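PDB 3JVA: dipeptide Epimerase from Enterococcus faecalis V583, which belongs to the mandelate racemase/muconate lactonizing enzyme family of the enolase superfamily and carries a magnesium ion in its barrel domain. Local coordinates for residues T25-I33 with M293-I301. Residues are numbered along the deposited sequence; the frame is centred on the assembly and turned at random.
Sequences TIESADSAI and MAEETTIGI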
loop_
_atom_site.group_PDB
_atom_site.type_symbol
_atom_site.label_atom_id
_atom_site.label_comp_id
_atom_site.label_asym_id
_atom_site.label_seq_id
_atom_site.Cartn_x
_atom_site.Cartn_y
_atom_site.Cartn_z
ATOM N N THR B 25 27.379 19.691 -31.819
ATOM C CA THR B 25 27.368 18.649 -32.839
ATOM C C THR B 25 28.564 17.720 -32.659
ATOM O O THR B 25 29.497 18.024 -31.917
ATOM C CB THR B 25 27.442 19.246 -34.261
ATOM O OG1 THR B 25 28.682 19.942 -34.421
ATOM C CG2 THR B 25 26.289 20.211 -34.499
ATOM N N ILE B 26 28.520 16.585 -33.348
ATOM C CA ILE B 26 29.586 15.593 -33.293
ATOM C C ILE B 26 29.881 15.151 -34.720
ATOM O O ILE B 26 28.986 14.676 -35.421
ATOM C CB ILE B 26 29.154 14.355 -32.483
ATOM C CG1 ILE B 26 28.704 14.776 -31.080
ATOM C CG2 ILE B 26 30.310 13.362 -32.395
ATOM C CD1 ILE B 26 28.176 13.634 -30.244
ATOM N N GLU B 27 31.125 15.309 -35.159
ATOM C CA GLU B 27 31.482 14.908 -36.516
ATOM C C GLU B 27 32.495 13.777 -36.560
ATOM O O GLU B 27 32.889 13.329 -37.635
ATOM C CB GLU B 27 31.999 16.111 -37.311
ATOM C CG GLU B 27 32.999 16.983 -36.583
ATOM C CD GLU B 27 33.376 18.219 -37.385
ATOM O OE1 GLU B 27 34.130 19.067 -36.861
ATOM O OE2 GLU B 27 32.918 18.342 -38.542
ATOM N N SER B 28 32.900 13.305 -35.387
ATOM C CA SER B 28 33.868 12.220 -35.299
ATOM C C SER B 28 33.534 11.333 -34.106
ATOM O O SER B 28 33.049 11.816 -33.084
ATOM C CB SER B 28 35.281 12.793 -35.140
ATOM O OG SER B 28 36.260 11.768 -35.105
ATOM N N ALA B 29 33.773 10.033 -34.250
ATOM C CA ALA B 29 33.530 9.091 -33.166
ATOM C C ALA B 29 34.873 8.911 -32.477
ATOM O O ALA B 29 35.748 8.208 -32.980
ATOM C CB ALA B 29 33.040 7.768 -33.715
ATOM N N ASP B 30 35.040 9.566 -31.334
ATOM C CA ASP B 30 36.293 9.486 -30.599
ATOM C C ASP B 30 36.116 8.618 -29.361
ATOM O O ASP B 30 35.427 8.998 -28.413
ATOM C CB ASP B 30 36.760 10.897 -30.227
ATOM C CG ASP B 30 36.901 11.805 -31.448
ATOM O OD1 ASP B 30 37.017 11.273 -32.575
ATOM O OD2 ASP B 30 36.902 13.043 -31.289
ATOM N N SER B 31 36.744 7.445 -29.377
ATOM C CA SER B 31 36.628 6.505 -28.271
ATOM C C SER B 31 37.965 5.964 -27.792
ATOM O O SER B 31 39.021 6.269 -28.348
ATOM C CB SER B 31 35.756 5.324 -28.692
ATOM O OG SER B 31 36.315 4.683 -29.831
ATOM N N ALA B 32 37.897 5.145 -26.752
ATOM C CA ALA B 32 39.084 4.523 -26.194
ATOM C C ALA B 32 39.073 3.070 -26.640
ATOM O O ALA B 32 38.038 2.408 -26.570
ATOM C CB ALA B 32 39.048 4.612 -24.666
ATOM N N ILE B 33 40.205 2.586 -27.138
ATOM C CA ILE B 33 40.305 1.195 -27.549
ATOM C C ILE B 33 41.370 0.538 -26.687
ATOM O O ILE B 33 42.483 1.047 -26.563
ATOM C CB ILE B 33 40.667 1.052 -29.053
ATOM C CG1 ILE B 33 39.468 1.478 -29.906
ATOM C CG2 ILE B 33 41.044 -0.393 -29.366
ATOM C CD1 ILE B 33 39.670 1.332 -31.407
ATOM N N MET B 293 26.189 3.817 -28.679
ATOM C CA MET B 293 26.479 5.233 -28.473
ATOM C C MET B 293 26.853 5.860 -29.811
ATOM O O MET B 293 27.248 5.161 -30.744
ATOM C CB MET B 293 27.664 5.408 -27.515
ATOM C CG MET B 293 27.555 4.645 -26.214
ATOM S SD MET B 293 26.125 5.129 -25.248
ATOM C CE MET B 293 26.636 6.745 -24.706
ATOM N N ALA B 294 26.730 7.181 -29.888
ATOM C CA ALA B 294 27.075 7.915 -31.095
ATOM C C ALA B 294 28.582 7.835 -31.305
ATOM O O ALA B 294 29.071 7.917 -32.437
ATOM C CB ALA B 294 26.644 9.381 -30.959
ATOM N N GLU B 295 29.318 7.654 -30.212
ATOM C CA GLU B 295 30.769 7.596 -30.301
ATOM C C GLU B 295 31.452 6.247 -30.084
ATOM O O GLU B 295 32.569 6.196 -29.569
ATOM C CB GLU B 295 31.392 8.656 -29.382
ATOM C CG GLU B 295 30.943 10.071 -29.741
ATOM C CD GLU B 295 31.986 11.133 -29.443
ATOM O OE1 GLU B 295 33.046 11.137 -30.115
ATOM O OE2 GLU B 295 31.744 11.965 -28.543
ATOM N N GLU B 296 30.787 5.151 -30.443
ATOM C CA GLU B 296 31.453 3.860 -30.340
ATOM C C GLU B 296 31.590 3.323 -31.757
ATOM O O GLU B 296 30.973 3.846 -32.693
ATOM C CB GLU B 296 30.718 2.871 -29.425
ATOM C CG GLU B 296 29.333 2.442 -29.817
ATOM C CD GLU B 296 28.772 1.478 -28.786
ATOM O OE1 GLU B 296 29.311 0.355 -28.667
ATOM O OE2 GLU B 296 27.814 1.850 -28.080
ATOM N N THR B 297 32.394 2.286 -31.924
ATOM C CA THR B 297 32.640 1.772 -33.253
ATOM C C THR B 297 32.612 0.253 -33.361
ATOM O O THR B 297 31.860 -0.416 -32.657
ATOM C CB THR B 297 33.989 2.329 -33.771
ATOM O OG1 THR B 297 35.048 1.938 -32.885
ATOM C CG2 THR B 297 33.943 3.858 -33.803
ATOM N N THR B 298 33.441 -0.282 -34.248
ATOM C CA THR B 298 33.482 -1.714 -34.504
ATOM C C THR B 298 33.518 -2.645 -33.295
ATOM O O THR B 298 32.721 -3.580 -33.205
ATOM C CB THR B 298 34.664 -2.053 -35.427
ATOM O OG1 THR B 298 34.605 -1.213 -36.588
ATOM C CG2 THR B 298 34.603 -3.510 -35.853
ATOM N N ILE B 299 34.435 -2.407 -32.366
ATOM C CA ILE B 299 34.534 -3.280 -31.200
ATOM C C ILE B 299 33.263 -3.268 -30.343
ATOM O O ILE B 299 32.719 -4.322 -30.007
ATOM C CB ILE B 299 35.736 -2.896 -30.333
ATOM C CG1 ILE B 299 37.023 -3.039 -31.154
ATOM C CG2 ILE B 299 35.785 -3.788 -29.095
ATOM C CD1 ILE B 299 38.258 -2.463 -30.482
ATOM N N GLY B 300 32.794 -2.078 -29.991
ATOM C CA GLY B 300 31.590 -1.985 -29.185
ATOM C C GLY B 300 30.392 -2.630 -29.862
ATOM O O GLY B 300 29.611 -3.344 -29.227
ATOM N N ILE B 301 30.247 -2.385 -31.160
ATOM C CA ILE B 301 29.131 -2.942 -31.905
ATOM C C ILE B 301 29.205 -4.460 -31.970
ATOM O O ILE B 301 28.197 -5.146 -31.804
ATOM C CB ILE B 301 29.086 -2.386 -33.349
ATOM C CG1 ILE B 301 28.663 -0.913 -33.329
ATOM C CG2 ILE B 301 28.145 -3.223 -34.199
ATOM C CD1 ILE B 301 27.239 -0.681 -32.801
#
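Glu295 reaches from the loop before helix 298-310 of the TIM-like barrel to the corner at Ser28, where strand 24-27 gives way to strand 29-38. The contact lies at the interface between the N-terminal domain and the barrel, as in the enolase superfamily. The chain of Glu295 bends at chi2, and its OE1 accepts a hydrogen bond from the backbone N of Asp30, 2.8 Å between the two atoms. That bond is nearly straight (173°) and uses the anti side of the carboxylate, a little out of its plane. Two acceptors also crowd together here, since Ser28 O lies 3.0 Å from the same Glu295 OE1. The Asp30 carboxylate is turned 60° from that of Glu295; OD1 of Asp30 takes a hydrogen bond from Ser28 OG at 2.7 Å, on its syn side. Ile26 lays CG2 against Glu295 CD (4.1 Å), giving the acid an apolar neighbour. Further along, Ala29 CB meets the Thr297 methyl CG2 at 4.0 Å. Ser31 OG and Thr297 OG1, each set between its own backbone N and carbonyl carbon, do not bond each other; both are hydrogen-bonded to Glu47 OE2, whose strand 43-48 belongs to the N-terminal sheet. Glu295 O is buried without a polar partner, with Ser31 CB 3.4 Å away. At the helix start, Ile299 CD1 packs on the Ile33 side chain, closest to its CG2 branch at 3.6 Å.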